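Side-chain contact in probable mannosyltransferase KTR4 (Saccharomyces cerevisiae, PDB 5A07), which is a probable mannosyltransferase with a nucleotide-binding GT-A fold, holding GDP and manganese: residues E117-I120 against S121-Q124. Residues are numbered along the deposited sequence; the frame is centred on the assembly and turned at random.
Sequences EDII and SSIQ
Ile119 and Ile123, one helical turn apart, meet through CG1 of the first and CD1 of the second at 4.0 Å, their side chains slanting across one another. Ile119 sets CG1 opposite its own backbone N (chi1 -158°), whereas Ile123 turns CG1 back beside its N and lays it 3.2 Å from Ile119 O. That same oxygen accepts the backbone N-H of Ile123 at 2.9 Å, with the donor nearly in line with the carbonyl. The next i to i+4 pair repeats the pattern at the surface: Gln124 N bonds to Ile120 O, and the methyl CG2 of Ile120 sits over the face of the Gln124 amide, 3.8 Å from CD and about equally far from OE1 and NE2. The bond at the start of the series, Ser121 N to Glu117 O, is longer at 3.2 Å, and that from Ser122 N to Asp118 O is weak.

Around these side chains, Ile154 of helix 148-156 touches Ile119, Ile120 and Ile123, while Tyr138 and Phe140 of strand 138-142 also meet Ile123. Helix 116-131 joins strands 105-110 and 138-142 in a beta-alpha-beta unit. The buried Ser122 OG is satisfied by hydrogen bonds to Glu232 O and Val235 N, which probably help fix the helix relative to the loop carrying Glu232, a residue of the manganese and GDP sites, while the isoleucines pack on helix 148-156.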
# COMPACT_ATOMS: atom_id res chain seq x y z
N GLU B 117 22.00 -4.11 -6.26
CA GLU B 117 21.86 -3.60 -7.64
C GLU B 117 20.44 -3.17 -8.01
O GLU B 117 20.25 -2.14 -8.67
CB GLU B 117 22.32 -4.66 -8.62
CG GLU B 117 23.76 -4.94 -8.56
CD GLU B 117 24.13 -6.06 -9.54
OE1 GLU B 117 23.74 -7.25 -9.29
OE2 GLU B 117 24.79 -5.69 -10.56
N ASP B 118 19.48 -3.89 -7.51
CA ASP B 118 18.05 -3.68 -7.81
C ASP B 118 17.53 -2.48 -7.06
O ASP B 118 16.70 -1.76 -7.56
CB ASP B 118 17.27 -4.95 -7.47
CG ASP B 118 17.40 -6.00 -8.55
OD1 ASP B 118 17.95 -5.66 -9.64
OD2 ASP B 118 16.99 -7.14 -8.35
N ILE B 119 18.00 -2.27 -5.85
CA ILE B 119 17.62 -1.06 -5.13
C ILE B 119 18.27 0.14 -5.68
O ILE B 119 17.63 1.22 -5.76
CB ILE B 119 17.77 -1.18 -3.58
CG1 ILE B 119 16.87 -0.15 -2.89
CG2 ILE B 119 19.23 -1.01 -3.12
CD1 ILE B 119 15.38 -0.30 -3.05
N ILE B 120 19.51 0.04 -6.15
CA ILE B 120 20.10 1.16 -6.86
C ILE B 120 19.26 1.64 -8.07
O ILE B 120 19.10 2.85 -8.32
CB ILE B 120 21.56 0.81 -7.26
CG1 ILE B 120 22.47 0.97 -6.03
CG2 ILE B 120 22.04 1.77 -8.38
CD1 ILE B 120 23.90 0.47 -6.28
N SER B 121 18.80 0.68 -8.83
CA SER B 121 17.97 0.93 -10.02
C SER B 121 16.71 1.77 -9.62
O SER B 121 16.41 2.85 -10.20
CB SER B 121 17.57 -0.43 -10.59
OG SER B 121 16.79 -0.19 -11.71
N SER B 122 16.09 1.34 -8.53
CA SER B 122 14.91 2.05 -8.00
C SER B 122 15.26 3.43 -7.54
O SER B 122 14.54 4.38 -7.85
CB SER B 122 14.27 1.26 -6.84
OG SER B 122 13.88 -0.03 -7.21
N ILE B 123 16.35 3.58 -6.82
CA ILE B 123 16.77 4.87 -6.30
C ILE B 123 17.08 5.84 -7.42
O ILE B 123 16.68 6.98 -7.40
CB ILE B 123 17.96 4.68 -5.38
CG1 ILE B 123 17.53 3.97 -4.10
CG2 ILE B 123 18.55 5.98 -5.08
CD1 ILE B 123 18.72 3.36 -3.34
N GLN B 124 17.74 5.36 -8.47
CA GLN B 124 18.11 6.24 -9.58
C GLN B 124 16.86 6.80 -10.29
O GLN B 124 16.79 7.98 -10.67
CB GLN B 124 19.00 5.48 -10.58
CG GLN B 124 20.41 5.31 -10.01
CD GLN B 124 21.32 4.52 -10.92
OE1 GLN B 124 20.84 3.61 -11.55
NE2 GLN B 124 22.62 4.77 -10.87